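Local coordinates for protein methyltransferase (Streptococcus pyogenes, PDB 2ESR) that probably transfers methyl groups from S-adenosylmethionine to a nucleic acid substrate, most likely RNA, at residues G33-L38 with R52-A57; L45-V50 with N81-L86; Y110-I115 with V142-E147; C136-T141 with I161-V166; A93-T98 with A123-L128. All coordinates share one frame; numbering follows the deposited sequence.

Contact 1 of 5, residues G33-L38 with R52-A57; sequences GRVLDL and RGMSAA
V35 holds CG1 anti to its backbone N (chi1 177°), which leaves CG2 anti to the carbonyl carbon and facing M54, a selenomethionine whose chain bends at both chi2 and chi3. The two side chains cross at about a right angle, and V35 CG2 presses on M54 CG at 3.4 Å, tighter than carbons usually sit. S55 keeps OG beside its own backbone N (chi1 -52°), where it accepts the N-H of G33, S55 OG to G33 N being 2.9 Å. The carbonyl of G33 answers this grip: S55 N reaches one of its lone pairs in the carbonyl plane, 2.9 Å from G33 O, and A56 N adds a weak bond. Glycine suits position 33 because at phi 135° a side chain would jam against the preceding carbonyl. Farther along, V35 N donates to A56 O over 2.9 Å, and the small A57 CB lies 3.9 Å from V35 CB, on the face that packs under A49 and V50 of helix 44-51. R34 turns to the other face and bonds to F83 O of the second subunit. Two parallel strands joined through a helix packed on their face make this a beta-alpha-beta unit of the Rossmann-like methyltransferase fold.

Contact 2 of 5, residues L45-V50 with N81-L86; sequences LAIEAV and NRFTLL
A46 opens the contact with its backbone: A46 O lies near the plane of the F83 ring, at its edge, 4.0 Å from CE2. A residue with no more than a methyl group lets the helix come close to the sheet here. One residue on, I47 offers its CA, 3.8 Å from F83 CE2. The I47 and F83 side chains cross at about a right angle, I47 CG1, held beside the backbone N, coming to 4.1 Å from F83 CE2. V50 carries most of the burden. Its chi1 of 171° sets CG1 anti to the backbone N and sends the two methyls to different partners. V50 CG2 meets the aromatic ring tip to tip, 3.7 Å from F83 CE2, while V50 CG1 rests in plane at the edge of the R82 guanidinium, 3.5 Å from NE. R82 reaches that spot through a bend at chi3 (73°), so its charged end skirts the apolar patch that the buried phenylalanine fills. F83 also packs on I74 of helix 64-75 and on A57 and L59 of strand 56-60. Residues 45-50 of helix 44-51 run nearly antiparallel to strand 83-86 (167°), with F23 of helix 19-26 packing on E48 and A49.

Contact 3 of 5, residues Y110-I115 with V142-E147; sequences YAKETI and VLLPKE
V142 begins the second segment with both methyls turned to the helix: CG1, anti to the backbone N, stands 4.2 Å from K112 CB, and V142 CG2 lies 4.3 Å from A111 CB. These are loose apolar touches, and the small alanine leaves room for the branched valine beside it.

L143 contributes chiefly its backbone. Its carbonyl oxygen is lined by the methylenes of K112, closest at 3.3 Å from L143 O to K112 CD. The lysine chain is extended from chi1 (-177°) through chi3 and bends only at chi4, so its aliphatic part runs alongside the segment before the ammonium turns off. The leucine side chain itself leads away from the helix, toward the amino end of K163.

All this happens at the start of helix 111-124, where P108, P109 and Y110 complete an Asp-Pro-Pro-Tyr sequence, matching the motif found at the active site of many amino-methyltransferases, so that the site probably lies close by here too. T114 N bonds to Y110 O over 2.8 Å.

L144 is the apolar key of the second segment. With CG beside the backbone N (chi1 -61°), it lays CD2 3.8 Å from K112 CA, and the same methyl meets I115 CD1 at 4.0 Å, the two side chains crossing at about a right angle. Leucine spans the gap between the helix and strand 162-169, where it also touches T165 and Y167. P145 follows, its carbonyl bonded to the Y167 hydroxyl.

Contact 4 of 5, residues C136-T141 with I161-V166; sequences CETDKT and ISKVTV
Backbone peptides are the flat groups here, and the donors meet them differently. T165 N approaches C136 O in the carbonyl plane, C136 N comes nearly along the C=O axis of T165 at 2.7 Å to T165 O, and K163 N stands above the T138 carbonyl plane, 28° out of it, 2.9 Å from T138 O. T138 N returns a nearly axial bond to K163 O. C136, T138, K163 and T165 share one face, where I115 and A111 of helix 111-124 lie; E137 and V164 take the other, against I22 of helix 19-26. On the first face T138 puts OG1 in the crowded position between N and the carbonyl carbon (chi1 68°), donating to D139 O at 2.9 Å. A water ties the strands, giving protons to T138 OG1 and K163 O and bonding to T165 OG1 at 2.8 Å; threonine hydroxyls suit both places because they can bond the water within this buried face. K163 lies alongside T138, its ammonium held by V142 O. V164 CA, at a non-hydrogen-bonded position, makes the usual CA-H...O contact with C136 O at 3.2 Å. Strand 162-169, antiparallel beside 132-139, is the reversal that marks class I methyltransferase sheets.

Contact 5 of 5, residues A93-T98 with A123-L128; sequences AIDCLT and AAKNLL
K125 coils its side chain tightly: CG sits beside the backbone N (chi1 -62°), and chi2, chi3 and chi4 all bend in the same sense, so the chain curls back and brings the ammonium over the end region of helix 90-96. There it forms a salt bridge with D95, whose hydrogen bond is weak, K125 NZ to D95 OD1 being 3.3 Å, and the two chains cross at about a right angle. D95 starts out away from the partner, but its carboxylate swings back to meet the lysine. A weak bond also runs from K125 NZ to I94 O. The better partner is a water, 2.7 Å from K125 NZ, which donates to I94 O and to L97 O at 2.6 Å each. The positive charge beside these carbonyls may well suit the C-terminal end of the helix.

Beside the charged group lies an apolar layer. L127 keeps CG beside the backbone N with chi2 extended (169°), which splits its methyls between two neighbours: CD1 meets I94 CG2 at 3.7 Å, and L127 CD2 lies 4.0 Å from L97 CB. I94 holds CG2 anti to its backbone N, so that branch also skims K125 CG at 4.0 Å. Leucine and isoleucine fit because this layer is buried, with L122 packing on both I94 and L127. T98 turns its hydroxyl to L85 O of the second subunit. N126, with phi of 47°, lets the chain leave helix 111-124: L127 N bonds back to L122 O and N126 N to A123 O, a Schellman motif.

How the contacts relate
Contacts 1 and 2 touch, their centres 6 Å apart, and their segments alternate along the chain; strands 34-38, 56-60 and 83-86 share one sheet with helix 44-51 on its face. Both close before the others open. Contacts 3 and 4, centres 10 Å apart, also alternate and lie across the chain's centre from that pair, on the half with strands 132-139 and 162-169. Contact 5 stands about 19 Å from contact 3, centre to centre, at the far end of the same helix 111-124, and touches contact 1 through L36 and L97; it interleaves with contact 3 and closes before contact 4 opens. Among these five, contacts 1, 2 and 5 meet the second subunit.

Contact 1 of 5, residues G33-L38 with R52-A57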
# COMPACT_ATOMS: atom_id res chain seq x y z
N GLY A 33 -0.24 -12.35 5.91
CA GLY A 33 0.59 -12.25 4.72
C GLY A 33 0.16 -11.10 3.84
O GLY A 33 -0.89 -10.49 4.08
N ARG A 34 0.95 -10.80 2.81
CA ARG A 34 0.65 -9.71 1.88
C ARG A 34 0.15 -10.20 0.53
O ARG A 34 0.75 -11.08 -0.09
CB ARG A 34 1.89 -8.84 1.63
CG ARG A 34 2.34 -7.96 2.79
CD ARG A 34 3.21 -6.82 2.26
NE ARG A 34 3.67 -5.91 3.31
CZ ARG A 34 4.59 -6.22 4.22
NH1 ARG A 34 5.16 -7.42 4.21
NH2 ARG A 34 4.95 -5.33 5.14
N VAL A 35 -0.95 -9.62 0.08
CA VAL A 35 -1.54 -9.97 -1.20
C VAL A 35 -1.27 -8.88 -2.23
O VAL A 35 -1.26 -7.69 -1.90
CB VAL A 35 -3.08 -10.12 -1.07
CG1 VAL A 35 -3.71 -10.42 -2.43
CG2 VAL A 35 -3.42 -11.23 -0.09
N LEU A 36 -1.01 -9.29 -3.47
CA LEU A 36 -0.82 -8.35 -4.57
C LEU A 36 -1.86 -8.74 -5.62
O LEU A 36 -1.88 -9.87 -6.09
CB LEU A 36 0.59 -8.46 -5.18
CG LEU A 36 0.80 -7.63 -6.46
CD1 LEU A 36 0.58 -6.15 -6.17
CD2 LEU A 36 2.21 -7.86 -6.98
N ASP A 37 -2.72 -7.79 -5.97
CA ASP A 37 -3.76 -8.05 -6.96
C ASP A 37 -3.51 -7.10 -8.13
O ASP A 37 -3.89 -5.93 -8.08
CB ASP A 37 -5.14 -7.79 -6.36
CG ASP A 37 -6.27 -8.39 -7.18
OD1 ASP A 37 -6.07 -8.64 -8.39
OD2 ASP A 37 -7.37 -8.60 -6.62
N LEU A 38 -2.86 -7.61 -9.17
CA LEU A 38 -2.56 -6.83 -10.35
C LEU A 38 -3.74 -6.99 -11.31
O LEU A 38 -4.35 -8.05 -11.37
CB LEU A 38 -1.27 -7.34 -11.00
CG LEU A 38 -0.01 -7.20 -10.12
CD1 LEU A 38 1.19 -7.81 -10.84
CD2 LEU A 38 0.24 -5.72 -9.83
N ARG A 52 -10.37 -13.97 4.43
CA ARG A 52 -10.02 -15.32 4.83
C ARG A 52 -8.74 -15.44 5.64
O ARG A 52 -8.33 -16.55 6.00
CB ARG A 52 -9.94 -16.22 3.59
CG ARG A 52 -11.30 -16.52 2.97
CD ARG A 52 -11.19 -17.24 1.63
NE ARG A 52 -12.50 -17.53 1.06
CZ ARG A 52 -13.13 -18.70 1.19
NH1 ARG A 52 -12.56 -19.70 1.85
NH2 ARG A 52 -14.33 -18.88 0.64
N GLY A 53 -8.09 -14.32 5.94
CA GLY A 53 -6.88 -14.40 6.74
C GLY A 53 -5.65 -13.64 6.31
O GLY A 53 -4.72 -13.47 7.11
N MSE A 54 -5.60 -13.19 5.06
CA MSE A 54 -4.43 -12.44 4.62
C MSE A 54 -4.47 -11.11 5.38
O MSE A 54 -5.55 -10.59 5.69
CB MSE A 54 -4.46 -12.22 3.11
CG MSE A 54 -4.26 -13.51 2.32
SE MSE A 54 -2.56 -14.39 2.71
CE MSE A 54 -1.43 -13.10 1.93
N SER A 55 -3.30 -10.57 5.67
CA SER A 55 -3.20 -9.34 6.45
C SER A 55 -3.50 -8.04 5.72
O SER A 55 -4.23 -7.18 6.24
CB SER A 55 -1.80 -9.24 7.06
OG SER A 55 -1.49 -10.43 7.74
N ALA A 56 -2.94 -7.88 4.53
CA ALA A 56 -3.15 -6.66 3.77
C ALA A 56 -3.08 -6.97 2.29
O ALA A 56 -2.66 -8.05 1.90
CB ALA A 56 -2.08 -5.65 4.14
N ALA A 57 -3.49 -6.00 1.48
CA ALA A 57 -3.47 -6.20 0.04
C ALA A 57 -3.15 -4.93 -0.71
O ALA A 57 -3.56 -3.84 -0.31
CB ALA A 57 -4.81 -6.73 -0.43

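Contact 2 of 5, residues L45-V50 with N81-L86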
# COMPACT_ATOMS: atom_id res chain seq x y z
N LEU A 45 -11.06 -10.73 -5.53
CA LEU A 45 -10.15 -11.75 -5.02
C LEU A 45 -9.31 -11.26 -3.84
O LEU A 45 -9.17 -11.96 -2.85
CB LEU A 45 -9.23 -12.25 -6.13
CG LEU A 45 -9.95 -13.01 -7.24
CD1 LEU A 45 -8.97 -13.43 -8.32
CD2 LEU A 45 -10.65 -14.24 -6.65
N ALA A 46 -8.77 -10.05 -3.95
CA ALA A 46 -7.96 -9.50 -2.87
C ALA A 46 -8.78 -9.34 -1.60
O ALA A 46 -8.33 -9.66 -0.50
CB ALA A 46 -7.36 -8.16 -3.28
N ILE A 47 -10.00 -8.83 -1.75
CA ILE A 47 -10.88 -8.61 -0.61
C ILE A 47 -11.24 -9.93 0.07
O ILE A 47 -11.19 -10.04 1.30
CB ILE A 47 -12.17 -7.88 -1.05
CG1 ILE A 47 -11.79 -6.51 -1.62
CG2 ILE A 47 -13.13 -7.75 0.12
CD1 ILE A 47 -12.94 -5.74 -2.21
N GLU A 48 -11.58 -10.94 -0.71
CA GLU A 48 -11.93 -12.24 -0.14
C GLU A 48 -10.72 -12.86 0.55
O GLU A 48 -10.85 -13.46 1.61
CB GLU A 48 -12.47 -13.17 -1.23
CG GLU A 48 -12.95 -14.52 -0.73
CD GLU A 48 -14.08 -14.43 0.28
OE1 GLU A 48 -14.96 -13.55 0.13
OE2 GLU A 48 -14.09 -15.23 1.24
N ALA A 49 -9.54 -12.69 -0.04
CA ALA A 49 -8.32 -13.26 0.55
C ALA A 49 -8.05 -12.65 1.92
O ALA A 49 -7.63 -13.34 2.84
CB ALA A 49 -7.13 -13.02 -0.38
N VAL A 50 -8.26 -11.35 2.04
CA VAL A 50 -8.05 -10.69 3.33
C VAL A 50 -9.12 -11.17 4.31
O VAL A 50 -8.84 -11.42 5.48
CB VAL A 50 -8.10 -9.15 3.19
CG1 VAL A 50 -8.10 -8.50 4.56
CG2 VAL A 50 -6.88 -8.67 2.40
N ASN A 81 -8.57 -0.11 5.98
CA ASN A 81 -7.19 0.25 6.28
C ASN A 81 -6.19 -0.83 5.88
O ASN A 81 -4.98 -0.61 5.92
CB ASN A 81 -7.04 0.56 7.77
CG ASN A 81 -7.83 1.79 8.19
OD1 ASN A 81 -7.99 2.06 9.38
ND2 ASN A 81 -8.33 2.53 7.21
N ARG A 82 -6.69 -2.00 5.49
CA ARG A 82 -5.84 -3.11 5.10
C ARG A 82 -5.57 -3.13 3.59
O ARG A 82 -4.84 -4.00 3.10
CB ARG A 82 -6.49 -4.43 5.51
CG ARG A 82 -7.11 -4.42 6.90
CD ARG A 82 -7.87 -5.71 7.19
NE ARG A 82 -6.98 -6.84 7.41
CZ ARG A 82 -6.27 -7.03 8.52
NH1 ARG A 82 -6.36 -6.16 9.53
NH2 ARG A 82 -5.47 -8.08 8.62
N PHE A 83 -6.14 -2.18 2.86
CA PHE A 83 -5.96 -2.14 1.42
C PHE A 83 -5.30 -0.88 0.89
O PHE A 83 -5.55 0.22 1.37
CB PHE A 83 -7.31 -2.31 0.72
CG PHE A 83 -8.07 -3.53 1.15
CD1 PHE A 83 -8.86 -3.51 2.29
CD2 PHE A 83 -7.96 -4.72 0.43
CE1 PHE A 83 -9.54 -4.65 2.72
CE2 PHE A 83 -8.64 -5.86 0.85
CZ PHE A 83 -9.43 -5.83 1.99
N THR A 84 -4.45 -1.07 -0.12
CA THR A 84 -3.76 0.03 -0.77
C THR A 84 -4.06 -0.11 -2.26
O THR A 84 -3.69 -1.11 -2.88
CB THR A 84 -2.24 -0.06 -0.55
OG1 THR A 84 -1.96 -0.03 0.86
CG2 THR A 84 -1.54 1.11 -1.23
N LEU A 85 -4.77 0.87 -2.82
CA LEU A 85 -5.11 0.84 -4.24
C LEU A 85 -4.22 1.81 -5.02
O LEU A 85 -4.10 2.98 -4.68
CB LEU A 85 -6.58 1.22 -4.46
CG LEU A 85 -7.00 1.35 -5.94
CD1 LEU A 85 -6.93 -0.02 -6.60
CD2 LEU A 85 -8.41 1.91 -6.05
N LEU A 86 -3.60 1.29 -6.07
CA LEU A 86 -2.73 2.10 -6.91
C LEU A 86 -3.35 2.20 -8.29
O LEU A 86 -3.72 1.19 -8.89
CB LEU A 86 -1.34 1.45 -7.02
CG LEU A 86 -0.52 1.35 -5.73
CD1 LEU A 86 0.76 0.58 -6.01
CD2 LEU A 86 -0.22 2.74 -5.21

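Contact 3 of 5, residues Y110-I115 with V142-E147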
# COMPACT_ATOMS: atom_id res chain seq x y z
N TYR A 110 -4.79 -9.93 -22.69
CA TYR A 110 -3.73 -10.69 -23.37
C TYR A 110 -3.17 -11.64 -22.32
O TYR A 110 -1.96 -11.69 -22.10
CB TYR A 110 -2.63 -9.75 -23.89
CG TYR A 110 -3.13 -8.72 -24.87
CD1 TYR A 110 -3.54 -7.46 -24.45
CD2 TYR A 110 -3.24 -9.03 -26.23
CE1 TYR A 110 -4.04 -6.52 -25.35
CE2 TYR A 110 -3.74 -8.11 -27.14
CZ TYR A 110 -4.14 -6.86 -26.69
OH TYR A 110 -4.64 -5.94 -27.59
N ALA A 111 -4.07 -12.37 -21.68
CA ALA A 111 -3.76 -13.30 -20.60
C ALA A 111 -2.43 -14.06 -20.67
O ALA A 111 -1.53 -13.78 -19.88
CB ALA A 111 -4.91 -14.29 -20.43
N LYS A 112 -2.31 -15.01 -21.59
CA LYS A 112 -1.08 -15.78 -21.70
C LYS A 112 0.17 -14.91 -21.78
O LYS A 112 1.13 -15.11 -21.03
CB LYS A 112 -1.14 -16.70 -22.92
CG LYS A 112 0.08 -17.60 -23.07
CD LYS A 112 -0.07 -18.52 -24.28
CE LYS A 112 1.15 -19.42 -24.44
NZ LYS A 112 2.38 -18.64 -24.74
N GLU A 113 0.17 -13.94 -22.70
CA GLU A 113 1.32 -13.06 -22.88
C GLU A 113 1.65 -12.27 -21.62
O GLU A 113 2.80 -12.20 -21.18
CB GLU A 113 1.06 -12.04 -23.99
CG GLU A 113 0.82 -12.60 -25.36
CD GLU A 113 2.05 -13.23 -25.98
OE1 GLU A 113 3.17 -12.92 -25.53
OE2 GLU A 113 1.88 -14.03 -26.92
N THR A 114 0.64 -11.64 -21.04
CA THR A 114 0.84 -10.80 -19.87
C THR A 114 1.17 -11.58 -18.61
O THR A 114 1.94 -11.12 -17.76
CB THR A 114 -0.38 -9.92 -19.62
OG1 THR A 114 -0.68 -9.20 -20.82
CG2 THR A 114 -0.11 -8.94 -18.50
N ILE A 115 0.57 -12.76 -18.46
CA ILE A 115 0.86 -13.56 -17.27
C ILE A 115 2.34 -13.92 -17.25
O ILE A 115 3.02 -13.76 -16.24
CB ILE A 115 -0.01 -14.82 -17.23
CG1 ILE A 115 -1.44 -14.42 -16.85
CG2 ILE A 115 0.56 -15.84 -16.25
CD1 ILE A 115 -2.42 -15.57 -16.85
N VAL A 142 -7.29 -20.78 -22.56
CA VAL A 142 -5.94 -20.24 -22.44
C VAL A 142 -4.97 -21.30 -21.91
O VAL A 142 -5.20 -21.89 -20.86
CB VAL A 142 -5.89 -19.02 -21.48
CG1 VAL A 142 -4.45 -18.59 -21.26
CG2 VAL A 142 -6.68 -17.87 -22.08
N LEU A 143 -3.90 -21.55 -22.65
CA LEU A 143 -2.91 -22.53 -22.24
C LEU A 143 -1.69 -21.80 -21.70
O LEU A 143 -1.09 -20.97 -22.38
CB LEU A 143 -2.52 -23.41 -23.43
CG LEU A 143 -3.67 -24.24 -24.00
CD1 LEU A 143 -3.19 -25.01 -25.22
CD2 LEU A 143 -4.20 -25.18 -22.93
N LEU A 144 -1.34 -22.09 -20.46
CA LEU A 144 -0.19 -21.46 -19.83
C LEU A 144 0.97 -22.45 -19.73
O LEU A 144 0.76 -23.65 -19.61
CB LEU A 144 -0.57 -20.94 -18.44
CG LEU A 144 -1.69 -19.89 -18.40
CD1 LEU A 144 -2.00 -19.56 -16.95
CD2 LEU A 144 -1.27 -18.63 -19.15
N PRO A 145 2.21 -21.94 -19.77
CA PRO A 145 3.38 -22.81 -19.69
C PRO A 145 3.58 -23.44 -18.32
O PRO A 145 3.24 -22.85 -17.29
CB PRO A 145 4.52 -21.87 -20.07
CG PRO A 145 4.07 -20.58 -19.47
CD PRO A 145 2.60 -20.52 -19.82
N LYS A 146 4.13 -24.65 -18.30
CA LYS A 146 4.36 -25.34 -17.04
C LYS A 146 5.34 -24.60 -16.14
O LYS A 146 5.26 -24.68 -14.92
CB LYS A 146 4.86 -26.76 -17.29
CG LYS A 146 3.76 -27.72 -17.70
CD LYS A 146 4.22 -29.17 -17.60
CE LYS A 146 3.08 -30.13 -17.88
NZ LYS A 146 3.53 -31.55 -17.80
N GLU A 147 6.28 -23.88 -16.75
CA GLU A 147 7.26 -23.13 -15.99
C GLU A 147 7.42 -21.70 -16.48
O GLU A 147 7.39 -21.43 -17.68
CB GLU A 147 8.62 -23.82 -16.03
CG GLU A 147 8.69 -25.11 -15.23
CD GLU A 147 10.04 -25.81 -15.35
OE1 GLU A 147 10.24 -26.84 -14.68
OE2 GLU A 147 10.90 -25.32 -16.11

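Contact 4 of 5, residues C136-T141 with I161-V166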
# COMPACT_ATOMS: atom_id res chain seq x y z
N CYS A 136 -3.62 -17.44 -11.20
CA CYS A 136 -4.04 -16.88 -12.48
C CYS A 136 -5.42 -17.37 -12.87
O CYS A 136 -5.67 -18.57 -12.91
CB CYS A 136 -3.06 -17.29 -13.57
SG CYS A 136 -1.33 -16.93 -13.19
N GLU A 137 -6.33 -16.44 -13.15
CA GLU A 137 -7.67 -16.82 -13.58
C GLU A 137 -7.76 -16.37 -15.03
O GLU A 137 -7.50 -15.21 -15.35
CB GLU A 137 -8.74 -16.13 -12.74
CG GLU A 137 -10.17 -16.48 -13.16
CD GLU A 137 -11.21 -15.99 -12.18
OE1 GLU A 137 -11.07 -14.86 -11.66
OE2 GLU A 137 -12.19 -16.74 -11.93
N THR A 138 -8.11 -17.30 -15.92
CA THR A 138 -8.18 -17.00 -17.35
C THR A 138 -9.33 -17.77 -17.99
O THR A 138 -10.05 -18.51 -17.32
CB THR A 138 -6.91 -17.47 -18.07
OG1 THR A 138 -6.87 -18.90 -18.05
CG2 THR A 138 -5.67 -16.93 -17.36
N ASP A 139 -9.52 -17.59 -19.29
CA ASP A 139 -10.56 -18.33 -19.99
C ASP A 139 -10.08 -19.77 -19.97
O ASP A 139 -8.89 -20.03 -19.84
CB ASP A 139 -10.72 -17.85 -21.44
CG ASP A 139 -11.31 -16.46 -21.54
OD1 ASP A 139 -11.95 -16.00 -20.56
OD2 ASP A 139 -11.17 -15.83 -22.61
N LYS A 140 -11.01 -20.72 -20.07
CA LYS A 140 -10.67 -22.13 -20.03
C LYS A 140 -9.72 -22.57 -21.14
O LYS A 140 -8.89 -23.46 -20.95
CB LYS A 140 -11.95 -22.98 -20.12
CG LYS A 140 -12.73 -22.77 -21.40
CD LYS A 140 -13.86 -23.78 -21.57
CE LYS A 140 -14.90 -23.66 -20.47
NZ LYS A 140 -16.05 -24.57 -20.72
N THR A 141 -9.83 -21.93 -22.30
CA THR A 141 -9.00 -22.28 -23.44
C THR A 141 -7.56 -21.78 -23.39
O THR A 141 -6.70 -22.30 -24.10
CB THR A 141 -9.64 -21.78 -24.74
OG1 THR A 141 -9.84 -20.36 -24.66
CG2 THR A 141 -10.98 -22.46 -24.97
N ILE A 161 -16.70 -21.45 -17.23
CA ILE A 161 -16.02 -20.94 -18.41
C ILE A 161 -14.69 -20.29 -18.01
O ILE A 161 -14.26 -19.31 -18.61
CB ILE A 161 -16.88 -19.89 -19.15
CG1 ILE A 161 -17.19 -18.72 -18.22
CG2 ILE A 161 -18.17 -20.54 -19.64
CD1 ILE A 161 -17.93 -17.59 -18.90
N SER A 162 -14.06 -20.86 -17.00
CA SER A 162 -12.79 -20.31 -16.54
C SER A 162 -11.81 -21.38 -16.10
O SER A 162 -12.17 -22.54 -15.88
CB SER A 162 -13.02 -19.33 -15.39
OG SER A 162 -13.46 -20.02 -14.24
N LYS A 163 -10.56 -20.97 -15.97
CA LYS A 163 -9.53 -21.88 -15.52
C LYS A 163 -8.64 -21.13 -14.55
O LYS A 163 -8.30 -19.96 -14.78
CB LYS A 163 -8.69 -22.37 -16.70
CG LYS A 163 -7.59 -23.34 -16.28
CD LYS A 163 -6.93 -24.03 -17.46
CE LYS A 163 -6.07 -23.08 -18.26
NZ LYS A 163 -5.35 -23.83 -19.34
N VAL A 164 -8.31 -21.78 -13.45
CA VAL A 164 -7.44 -21.19 -12.44
C VAL A 164 -6.15 -22.00 -12.43
O VAL A 164 -6.16 -23.22 -12.33
CB VAL A 164 -8.06 -21.23 -11.03
CG1 VAL A 164 -7.03 -20.77 -10.00
CG2 VAL A 164 -9.29 -20.33 -10.98
N THR A 165 -5.04 -21.29 -12.58
CA THR A 165 -3.73 -21.92 -12.58
C THR A 165 -2.93 -21.27 -11.46
O THR A 165 -2.87 -20.04 -11.35
CB THR A 165 -3.00 -21.66 -13.91
OG1 THR A 165 -3.80 -22.14 -15.00
CG2 THR A 165 -1.65 -22.37 -13.94
N VAL A 166 -2.32 -22.09 -10.61
CA VAL A 166 -1.54 -21.55 -9.51
C VAL A 166 -0.08 -21.93 -9.69
O VAL A 166 0.24 -23.10 -9.83
CB VAL A 166 -2.01 -22.12 -8.17
CG1 VAL A 166 -1.22 -21.47 -7.02
CG2 VAL A 166 -3.51 -21.90 -8.00
O HOH W 1 -5.58 -20.09 -15.76
O HOH W 2 -13.67 -18.79 -20.96

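Contact 5 of 5, residues A93-T98 with A123-L128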
# COMPACT_ATOMS: atom_id res chain seq x y z
N ALA A 93 3.79 -0.27 -11.74
CA ALA A 93 3.58 -0.68 -10.36
C ALA A 93 4.68 -1.61 -9.87
O ALA A 93 5.27 -1.37 -8.82
CB ALA A 93 2.21 -1.35 -10.20
N ILE A 94 4.97 -2.66 -10.63
CA ILE A 94 6.00 -3.61 -10.25
C ILE A 94 7.34 -2.95 -9.94
O ILE A 94 8.07 -3.40 -9.06
CB ILE A 94 6.17 -4.70 -11.34
CG1 ILE A 94 4.89 -5.55 -11.40
CG2 ILE A 94 7.37 -5.59 -11.03
CD1 ILE A 94 4.87 -6.57 -12.53
N ASP A 95 7.66 -1.87 -10.65
CA ASP A 95 8.93 -1.17 -10.42
C ASP A 95 8.93 -0.33 -9.15
O ASP A 95 9.99 0.08 -8.67
CB ASP A 95 9.25 -0.27 -11.62
CG ASP A 95 9.66 -1.06 -12.85
OD1 ASP A 95 10.64 -1.82 -12.75
OD2 ASP A 95 9.00 -0.92 -13.91
N CYS A 96 7.75 -0.09 -8.59
CA CYS A 96 7.64 0.72 -7.38
C CYS A 96 7.37 -0.09 -6.11
O CYS A 96 7.51 0.43 -5.00
CB CYS A 96 6.54 1.77 -7.57
SG CYS A 96 6.83 2.87 -8.97
N LEU A 97 6.99 -1.35 -6.28
CA LEU A 97 6.71 -2.23 -5.14
C LEU A 97 8.00 -2.64 -4.44
O LEU A 97 9.05 -2.72 -5.08
CB LEU A 97 5.96 -3.47 -5.62
CG LEU A 97 4.65 -3.21 -6.34
CD1 LEU A 97 4.08 -4.52 -6.89
CD2 LEU A 97 3.67 -2.55 -5.39
N THR A 98 7.93 -2.95 -3.15
CA THR A 98 9.14 -3.33 -2.43
C THR A 98 9.08 -4.56 -1.55
O THR A 98 10.08 -5.27 -1.41
CB THR A 98 9.63 -2.19 -1.53
OG1 THR A 98 8.70 -2.01 -0.46
CG2 THR A 98 9.75 -0.90 -2.32
N ALA A 123 9.46 -11.90 -10.53
CA ALA A 123 10.58 -12.73 -10.11
C ALA A 123 11.90 -11.97 -10.19
O ALA A 123 12.75 -12.08 -9.30
CB ALA A 123 10.65 -13.99 -10.97
N ALA A 124 12.08 -11.20 -11.26
CA ALA A 124 13.31 -10.44 -11.46
C ALA A 124 13.48 -9.35 -10.41
O ALA A 124 14.61 -8.98 -10.06
CB ALA A 124 13.32 -9.82 -12.85
N LYS A 125 12.37 -8.83 -9.90
CA LYS A 125 12.39 -7.77 -8.90
C LYS A 125 12.33 -8.33 -7.48
O LYS A 125 12.16 -7.57 -6.52
CB LYS A 125 11.22 -6.82 -9.13
CG LYS A 125 11.26 -6.10 -10.48
CD LYS A 125 12.51 -5.24 -10.61
CE LYS A 125 12.52 -4.11 -9.60
NZ LYS A 125 11.40 -3.15 -9.83
N ASN A 126 12.48 -9.64 -7.35
CA ASN A 126 12.45 -10.33 -6.06
C ASN A 126 11.29 -9.89 -5.19
O ASN A 126 11.46 -9.61 -4.00
CB ASN A 126 13.77 -10.12 -5.32
CG ASN A 126 14.97 -10.42 -6.18
OD1 ASN A 126 15.53 -9.54 -6.82
ND2 ASN A 126 15.36 -11.69 -6.22
N LEU A 127 10.11 -9.84 -5.79
CA LEU A 127 8.91 -9.41 -5.09
C LEU A 127 8.04 -10.58 -4.62
O LEU A 127 6.96 -10.36 -4.06
CB LEU A 127 8.07 -8.52 -6.00
CG LEU A 127 8.71 -7.17 -6.38
CD1 LEU A 127 7.91 -6.51 -7.48
CD2 LEU A 127 8.77 -6.30 -5.14
N LEU A 128 8.50 -11.80 -4.84
CA LEU A 128 7.74 -12.98 -4.45
C LEU A 128 8.33 -13.71 -3.24
O LEU A 128 9.52 -13.99 -3.20
CB LEU A 128 7.67 -13.97 -5.62
CG LEU A 128 7.11 -13.43 -6.94
CD1 LEU A 128 7.16 -14.51 -7.99
CD2 LEU A 128 5.67 -12.94 -6.73
O HOH W 3 10.14 -3.31 -7.41